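Local atomic coordinates of FBP protein (Leishmania major, PDB entry 5OEZ), a protein that probably hydrolyses the 1-phosphate of fructose 1,6-bisphosphate, a magnesium-dependent step of gluconeogenesis, as a homotetramer of the class 1 FBPase family. Residues S38-E43 with F190-N195. Residues are numbered along the deposited sequence; the frame is centred on the assembly and turned at random.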
loop_
_atom_site.group_PDB
_atom_site.type_symbol
_atom_site.label_atom_id
_atom_site.label_comp_id
_atom_site.label_asym_id
_atom_site.label_seq_id
_atom_site.Cartn_x
_atom_site.Cartn_y
_atom_site.Cartn_z
ATOM N N SER C 38 4.699 16.097 4.475
ATOM C CA SER C 38 3.366 16.733 4.483
ATOM C C SER C 38 2.513 16.216 3.338
ATOM O O SER C 38 1.335 15.899 3.516
ATOM C CB SER C 38 3.484 18.259 4.377
ATOM O OG SER C 38 4.270 18.783 5.429
ATOM N N VAL C 39 3.128 16.137 2.165
ATOM C CA VAL C 39 2.436 15.688 0.960
ATOM C C VAL C 39 1.952 14.246 1.110
ATOM O O VAL C 39 0.828 13.931 0.713
ATOM C CB VAL C 39 3.302 15.899 -0.296
ATOM C CG1 VAL C 39 2.691 15.245 -1.529
ATOM C CG2 VAL C 39 3.444 17.398 -0.576
ATOM N N LYS C 40 2.781 13.400 1.706
ATOM C CA LYS C 40 2.422 11.994 1.885
ATOM C C LYS C 40 1.300 11.808 2.885
ATOM O O LYS C 40 0.449 10.936 2.707
ATOM C CB LYS C 40 3.645 11.179 2.287
ATOM C CG LYS C 40 4.624 11.065 1.142
ATOM C CD LYS C 40 5.809 10.172 1.420
ATOM C CE LYS C 40 6.711 10.733 2.494
ATOM N NZ LYS C 40 7.606 9.637 2.943
ATOM N N VAL C 41 1.317 12.608 3.945
ATOM C CA VAL C 41 0.261 12.575 4.942
ATOM C C VAL C 41 -1.073 13.004 4.328
ATOM O O VAL C 41 -2.110 12.386 4.577
ATOM C CB VAL C 41 0.615 13.451 6.172
ATOM C CG1 VAL C 41 -0.597 13.662 7.079
ATOM C CG2 VAL C 41 1.736 12.796 6.964
ATOM N N ILE C 42 -1.036 14.048 3.515
ATOM C CA ILE C 42 -2.250 14.532 2.832
ATOM C C ILE C 42 -2.783 13.504 1.831
ATOM O O ILE C 42 -3.981 13.291 1.741
ATOM C CB ILE C 42 -1.992 15.882 2.145
ATOM C CG1 ILE C 42 -1.743 16.949 3.213
ATOM C CG2 ILE C 42 -3.161 16.268 1.251
ATOM C CD1 ILE C 42 -1.010 18.171 2.698
ATOM N N GLU C 43 -1.879 12.886 1.080
ATOM C CA GLU C 43 -2.236 11.808 0.159
ATOM C C GLU C 43 -2.961 10.656 0.872
ATOM O O GLU C 43 -3.969 10.173 0.363
ATOM C CB GLU C 43 -0.979 11.270 -0.534
ATOM C CG GLU C 43 -1.221 10.575 -1.868
ATOM C CD GLU C 43 -1.721 9.141 -1.765
ATOM O OE1 GLU C 43 -1.457 8.448 -0.750
ATOM O OE2 GLU C 43 -2.365 8.695 -2.741
ATOM N N PHE C 190 8.504 14.634 -10.087
ATOM C CA PHE C 190 8.698 13.420 -9.337
ATOM C C PHE C 190 7.357 12.747 -9.125
ATOM O O PHE C 190 6.328 13.408 -9.085
ATOM C CB PHE C 190 9.356 13.726 -7.987
ATOM C CG PHE C 190 10.696 14.394 -8.112
ATOM C CD1 PHE C 190 10.783 15.749 -8.411
ATOM C CD2 PHE C 190 11.862 13.681 -7.934
ATOM C CE1 PHE C 190 12.011 16.372 -8.547
ATOM C CE2 PHE C 190 13.097 14.296 -8.063
ATOM C CZ PHE C 190 13.169 15.653 -8.365
ATOM N N THR C 191 7.390 11.427 -8.958
ATOM C CA THR C 191 6.208 10.640 -8.697
ATOM C C THR C 191 6.423 9.813 -7.446
ATOM O O THR C 191 7.478 9.209 -7.256
ATOM C CB THR C 191 5.875 9.762 -9.916
ATOM O OG1 THR C 191 5.694 10.615 -11.054
ATOM C CG2 THR C 191 4.599 8.953 -9.703
ATOM N N LEU C 192 5.397 9.757 -6.608
ATOM C CA LEU C 192 5.453 9.010 -5.364
ATOM C C LEU C 192 5.382 7.514 -5.663
ATOM O O LEU C 192 4.447 7.058 -6.302
ATOM C CB LEU C 192 4.298 9.403 -4.439
ATOM C CG LEU C 192 4.152 8.682 -3.091
ATOM C CD1 LEU C 192 5.398 8.847 -2.241
ATOM C CD2 LEU C 192 2.938 9.215 -2.346
ATOM N N ASP C 193 6.388 6.772 -5.213
ATOM C CA ASP C 193 6.367 5.312 -5.256
ATOM C C ASP C 193 5.743 4.853 -3.937
ATOM O O ASP C 193 6.392 4.913 -2.893
ATOM C CB ASP C 193 7.771 4.744 -5.416
ATOM C CG ASP C 193 7.779 3.211 -5.545
ATOM O OD1 ASP C 193 6.869 2.540 -5.002
ATOM O OD2 ASP C 193 8.718 2.677 -6.173
ATOM N N PRO C 194 4.476 4.401 -3.969
ATOM C CA PRO C 194 3.805 4.056 -2.710
ATOM C C PRO C 194 4.427 2.842 -1.985
ATOM O O PRO C 194 4.289 2.727 -0.772
ATOM C CB PRO C 194 2.368 3.756 -3.151
ATOM C CG PRO C 194 2.487 3.313 -4.570
ATOM C CD PRO C 194 3.647 4.072 -5.147
ATOM N N ASN C 195 5.128 1.982 -2.716
ATOM C CA ASN C 195 5.836 0.851 -2.119
ATOM C C ASN C 195 7.038 1.194 -1.243
ATOM O O ASN C 195 7.375 0.409 -0.372
ATOM C CB ASN C 195 6.252 -0.129 -3.213
ATOM C CG ASN C 195 5.052 -0.714 -3.926
ATOM O OD1 ASN C 195 4.000 -0.932 -3.315
ATOM N ND2 ASN C 195 5.195 -0.973 -5.209
#
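A helix packed on a face of the large mixed sheet of the fructose-1,6-bisphosphatase N-terminal region is joined here, through Lys40, Glu43 and Leu192, to the end of strand 187-193, which lies between 177-182 and the edge strand 198-203. Segment 38-43 belongs to helix 27-47 and segment 190-195 to that strand; the backbones stay apart, Lys40 CA lying 8.4 Å from Leu192 CA, and the two segments together bury just 120 Å². The CB of Leu192 is directed toward the helix, and its methyls cover the remaining distance. CG anti to the backbone N (chi1 178°) extends the branch point from the strand, and chi2 of 58° sets the two methyls: CD1 reaches the aliphatic part of Lys40, 3.9 Å from CD and 4.1 Å from CG, while CD2 approaches Glu43 CG more loosely, at 4.4 Å. The Lys40 and Leu192 side chains run obliquely past each other, and the lysine chain bends at chi3 (-66°). Lys40 NZ is hydrogen-bonded to Gly197 O of its own chain and to Ile196 O of a second subunit, where it also forms a salt bridge with Glu198. Beyond the leucine, Asp193 OD1 accepts from Asn195 N at 2.9 Å, an Asx turn at the last residue of the strand, and Asp193 OD2 pairs with Lys44 of that second subunit. No hydrogen bond links the segments, and the close approaches are all between carbons, so the contact is apolar; the lysine's charge is probably balanced in part by Glu198 of the second subunit, while its methylenes serve the contact within the chain.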